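Local coordinates for protein putative surface-anchored fimbrial subunit (Corynebacterium diphtheriae, PDB 3HR6) that forms the shaft of a pilus as its major subunit, built of tandem Ig-like modules stabilised by isopeptide and disulfide bonds, at residues Val101-Arg113 against Glu288-Ser300. Numbering follows the deposited sequence.
Sequences VVQELNGAEAVVR and ESGDAALRGMPSS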
loop_
_atom_site.group_PDB
_atom_site.type_symbol
_atom_site.label_atom_id
_atom_site.label_comp_id
_atom_site.label_asym_id
_atom_site.label_seq_id
_atom_site.Cartn_x
_atom_site.Cartn_y
_atom_site.Cartn_z
ATOM N N VAL A 101 19.347 -6.371 -24.157
ATOM C CA VAL A 101 18.422 -5.402 -23.602
ATOM C C VAL A 101 17.752 -6.031 -22.387
ATOM O O VAL A 101 17.127 -7.094 -22.495
ATOM C CB VAL A 101 17.342 -4.974 -24.651
ATOM C CG1 VAL A 101 16.225 -4.160 -24.000
ATOM C CG2 VAL A 101 17.991 -4.207 -25.810
ATOM N N VAL A 102 17.870 -5.377 -21.245
ATOM C CA VAL A 102 17.318 -5.905 -19.994
ATOM C C VAL A 102 16.281 -4.934 -19.455
ATOM O O VAL A 102 16.614 -3.840 -19.036
ATOM C CB VAL A 102 18.409 -6.152 -18.923
ATOM C CG1 VAL A 102 17.784 -6.643 -17.602
ATOM C CG2 VAL A 102 19.424 -7.168 -19.423
ATOM N N GLN A 103 15.015 -5.317 -19.445
ATOM C CA GLN A 103 14.034 -4.514 -18.715
ATOM C C GLN A 103 14.280 -4.647 -17.216
ATOM O O GLN A 103 14.529 -5.739 -16.715
ATOM C CB GLN A 103 12.589 -4.904 -18.994
ATOM C CG GLN A 103 11.640 -3.847 -18.438
ATOM C CD GLN A 103 10.187 -4.008 -18.852
ATOM O OE1 GLN A 103 9.808 -4.936 -19.590
ATOM N NE2 GLN A 103 9.347 -3.077 -18.383
ATOM N N GLU A 104 14.163 -3.527 -16.519
ATOM C CA GLU A 104 14.484 -3.447 -15.101
ATOM C C GLU A 104 13.207 -3.320 -14.285
ATOM O O GLU A 104 12.134 -3.046 -14.800
ATOM C CB GLU A 104 15.340 -2.237 -14.857
ATOM C CG GLU A 104 16.658 -2.227 -15.648
ATOM C CD GLU A 104 17.731 -3.152 -15.095
ATOM O OE1 GLU A 104 17.430 -4.081 -14.326
ATOM O OE2 GLU A 104 18.902 -2.944 -15.461
ATOM N N LEU A 105 13.373 -3.466 -12.983
ATOM C CA LEU A 105 12.281 -3.447 -12.030
ATOM C C LEU A 105 12.023 -2.062 -11.433
ATOM O O LEU A 105 11.191 -1.922 -10.527
ATOM C CB LEU A 105 12.588 -4.475 -10.931
ATOM C CG LEU A 105 12.481 -5.942 -11.341
ATOM C CD1 LEU A 105 13.013 -6.809 -10.172
ATOM C CD2 LEU A 105 11.061 -6.335 -11.723
ATOM N N ASN A 106 12.737 -1.039 -11.930
ATOM C CA ASN A 106 12.649 0.349 -11.467
ATOM C C ASN A 106 11.931 1.323 -12.465
ATOM O O ASN A 106 12.222 2.544 -12.529
ATOM C CB ASN A 106 14.046 0.865 -11.124
ATOM C CG ASN A 106 14.904 1.089 -12.347
ATOM O OD1 ASN A 106 14.652 0.492 -13.388
ATOM N ND2 ASN A 106 15.895 1.993 -12.252
ATOM N N GLY A 107 10.992 0.787 -13.247
ATOM C CA GLY A 107 10.137 1.627 -14.102
ATOM C C GLY A 107 9.222 2.505 -13.283
ATOM O O GLY A 107 9.133 2.319 -12.065
ATOM N N ALA A 108 8.534 3.424 -13.954
ATOM C CA ALA A 108 7.607 4.367 -13.303
ATOM C C ALA A 108 6.484 3.610 -12.619
ATOM O O ALA A 108 6.014 3.974 -11.519
ATOM C CB ALA A 108 7.054 5.369 -14.317
ATOM N N GLU A 109 6.051 2.529 -13.276
ATOM C CA GLU A 109 5.032 1.630 -12.768
ATOM C C GLU A 109 5.623 0.230 -12.697
ATOM O O GLU A 109 6.460 -0.164 -13.528
ATOM C CB GLU A 109 3.818 1.573 -13.690
ATOM C CG GLU A 109 3.098 2.847 -13.962
ATOM C CD GLU A 109 1.988 2.603 -14.975
ATOM O OE1 GLU A 109 2.305 2.313 -16.166
ATOM O OE2 GLU A 109 0.805 2.650 -14.554
ATOM N N ALA A 110 5.185 -0.538 -11.718
ATOM C CA ALA A 110 5.548 -1.928 -11.614
ATOM C C ALA A 110 4.803 -2.782 -12.648
ATOM O O ALA A 110 3.594 -2.639 -12.846
ATOM C CB ALA A 110 5.249 -2.417 -10.223
ATOM N N VAL A 111 5.571 -3.605 -13.345
ATOM C CA VAL A 111 5.036 -4.579 -14.316
ATOM C C VAL A 111 5.728 -5.950 -14.190
ATOM O O VAL A 111 6.814 -6.058 -13.623
ATOM C CB VAL A 111 5.231 -4.053 -15.762
ATOM C CG1 VAL A 111 4.474 -2.727 -16.041
ATOM C CG2 VAL A 111 6.750 -3.876 -16.090
ATOM N N VAL A 112 5.168 -6.970 -14.857
ATOM C CA VAL A 112 5.842 -8.230 -15.054
ATOM C C VAL A 112 6.711 -7.994 -16.289
ATOM O O VAL A 112 6.224 -7.892 -17.416
ATOM C CB VAL A 112 4.868 -9.409 -15.255
ATOM C CG1 VAL A 112 5.628 -10.739 -15.390
ATOM C CG2 VAL A 112 3.868 -9.468 -14.059
ATOM N N ARG A 113 7.993 -7.838 -16.034
ATOM C CA ARG A 113 8.937 -7.323 -17.025
ATOM C C ARG A 113 9.278 -8.320 -18.075
ATOM O O ARG A 113 9.162 -9.524 -17.877
ATOM C CB ARG A 113 10.210 -6.831 -16.338
ATOM C CG ARG A 113 10.947 -7.895 -15.582
ATOM C CD ARG A 113 12.326 -7.406 -15.193
ATOM N NE ARG A 113 12.957 -8.288 -14.220
ATOM C CZ ARG A 113 14.188 -8.122 -13.750
ATOM N NH1 ARG A 113 14.945 -7.123 -14.186
ATOM N NH2 ARG A 113 14.664 -8.975 -12.841
ATOM N N GLU A 288 9.960 3.468 -0.336
ATOM C CA GLU A 288 11.293 4.025 -0.595
ATOM C C GLU A 288 11.302 4.716 -1.980
ATOM O O GLU A 288 10.405 4.499 -2.812
ATOM C CB GLU A 288 12.292 2.876 -0.544
ATOM C CG GLU A 288 13.783 3.191 -0.566
ATOM C CD GLU A 288 14.552 2.238 -1.482
ATOM O OE1 GLU A 288 14.016 1.157 -1.849
ATOM O OE2 GLU A 288 15.683 2.563 -1.866
ATOM N N SER A 289 12.367 5.461 -2.261
ATOM C CA SER A 289 12.328 6.649 -3.129
ATOM C C SER A 289 13.138 6.618 -4.442
ATOM O O SER A 289 12.550 6.570 -5.523
ATOM C CB SER A 289 12.835 7.815 -2.289
ATOM O OG SER A 289 13.974 7.363 -1.582
ATOM N N GLY A 290 14.469 6.670 -4.336
ATOM C CA GLY A 290 15.377 6.914 -5.475
ATOM C C GLY A 290 15.209 6.144 -6.789
ATOM O O GLY A 290 14.358 5.257 -6.932
ATOM N N ASP A 291 16.048 6.492 -7.762
ATOM C CA ASP A 291 15.954 5.918 -9.108
ATOM C C ASP A 291 16.148 4.387 -9.172
ATOM O O ASP A 291 15.597 3.729 -10.056
ATOM C CB ASP A 291 16.948 6.610 -10.067
ATOM C CG ASP A 291 16.366 7.868 -10.732
ATOM O OD1 ASP A 291 15.218 8.269 -10.421
ATOM O OD2 ASP A 291 17.064 8.458 -11.581
ATOM N N ALA A 292 16.921 3.824 -8.241
ATOM C CA ALA A 292 17.219 2.385 -8.256
ATOM C C ALA A 292 16.178 1.575 -7.475
ATOM O O ALA A 292 16.245 0.343 -7.428
ATOM C CB ALA A 292 18.617 2.128 -7.694
ATOM N N ALA A 293 15.207 2.256 -6.872
ATOM C CA ALA A 293 14.302 1.598 -6.000
ATOM C C ALA A 293 13.484 0.605 -6.843
ATOM O O ALA A 293 13.040 0.951 -7.946
ATOM C CB ALA A 293 13.397 2.635 -5.266
ATOM N N LEU A 294 13.365 -0.636 -6.367
ATOM C CA LEU A 294 12.386 -1.582 -6.892
ATOM C C LEU A 294 10.991 -0.967 -6.729
ATOM O O LEU A 294 10.562 -0.668 -5.601
ATOM C CB LEU A 294 12.439 -2.916 -6.134
ATOM C CG LEU A 294 13.761 -3.674 -6.089
ATOM C CD1 LEU A 294 13.675 -4.815 -5.097
ATOM C CD2 LEU A 294 14.098 -4.197 -7.449
ATOM N N ARG A 295 10.294 -0.791 -7.847
ATOM C CA ARG A 295 9.013 -0.072 -7.846
ATOM C C ARG A 295 7.892 -1.089 -7.670
ATOM O O ARG A 295 7.733 -1.980 -8.484
ATOM C CB ARG A 295 8.885 0.753 -9.131
ATOM C CG ARG A 295 7.544 1.493 -9.347
ATOM C CD ARG A 295 7.268 2.497 -8.266
ATOM N NE ARG A 295 5.944 3.127 -8.387
ATOM C CZ ARG A 295 5.493 4.089 -7.570
ATOM N NH1 ARG A 295 6.267 4.561 -6.591
ATOM N NH2 ARG A 295 4.272 4.609 -7.746
ATOM N N GLY A 296 7.162 -0.989 -6.562
ATOM C CA GLY A 296 5.951 -1.781 -6.393
ATOM C C GLY A 296 4.750 -1.129 -7.061
ATOM O O GLY A 296 4.782 0.046 -7.473
ATOM N N MET A 297 3.668 -1.891 -7.175
ATOM C CA MET A 297 2.406 -1.330 -7.607
ATOM C C MET A 297 1.592 -1.013 -6.345
ATOM O O MET A 297 1.239 -1.945 -5.604
ATOM C CB MET A 297 1.652 -2.325 -8.470
ATOM C CG MET A 297 0.226 -2.045 -8.812
ATOM S SD MET A 297 -0.019 -0.452 -9.596
ATOM C CE MET A 297 0.860 -0.716 -11.051
ATOM N N PRO A 298 1.311 0.260 -6.086
ATOM C CA PRO A 298 0.540 0.591 -4.884
ATOM C C PRO A 298 -0.915 0.203 -4.978
ATOM O O PRO A 298 -1.538 0.264 -6.053
ATOM C CB PRO A 298 0.651 2.126 -4.771
ATOM C CG PRO A 298 1.005 2.567 -6.059
ATOM C CD PRO A 298 1.654 1.477 -6.833
ATOM N N SER A 299 -1.429 -0.215 -3.814
ATOM C CA SER A 299 -2.840 -0.495 -3.634
ATOM C C SER A 299 -3.680 0.789 -3.670
ATOM O O SER A 299 -3.163 1.918 -3.549
ATOM C CB SER A 299 -3.089 -1.170 -2.292
ATOM O OG SER A 299 -3.021 -0.282 -1.177
ATOM N N SER A 300 -5.005 0.619 -3.737
ATOM C CA SER A 300 -5.920 1.708 -3.373
ATOM C C SER A 300 -5.677 2.172 -1.935
ATOM O O SER A 300 -5.145 1.428 -1.092
ATOM C CB SER A 300 -7.364 1.284 -3.523
ATOM O OG SER A 300 -7.677 0.215 -2.633
HETATM O O HOH W 1 9.117 -3.628 -10.176
HETATM O O HOH W 2 13.660 4.959 -11.680
HETATM O O HOH W 3 3.771 1.097 -9.916
#
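The loop after strand 97-103 meets the approach to strand 297-298 through one direct backbone bond: R295 N donates almost straight (175°) to L105 O at 3.0 Å. N106 faces L294 and A110 faces M297. Water extends this single direct backbone bond at three points. One molecule donates to both L105 O and R295 O, a second to N106 O and D291 O, and a third accepts from A110 N while donating to G296 O.

The side chain of N106 reaches the type I turn G290-A293. With CG held between the backbone N and the carbonyl carbon (chi1 71°), the amide is swung toward the turn, where ND2 gives its proton to D291 O at 2.8 Å, tilted from the carbonyl plane. N106 CB separately lies 3.3 Å from A293 O. OD1 bonds to S38 OG, so both ends of the amide are engaged and its rotation is fixed. R295 runs across the loop instead: CG, anti to the backbone N (chi1 175°), rests 3.3 Å from G107 O, and the bend at chi2 carries NE to 3.2 Å from A108 O, where that oxygen stands obliquely to the guanidinium. A110 points its methyl at the R295-M297 backbone, with CB 4.0 Å from M297 CB, while L105 CB touches L294 CD2 at 3.8 Å. Within segment 101-113, the R113 guanidinium backs L105, whose CG sits 3.6 Å above the centre of one face; R113 also forms a salt bridge with E185.

Here a loop of the N-terminal domain packs on the segment entering strand 297-298, which pairs antiparallel with strand 268-276, consistent with a junction between tandem Ig-like modules of the pilin.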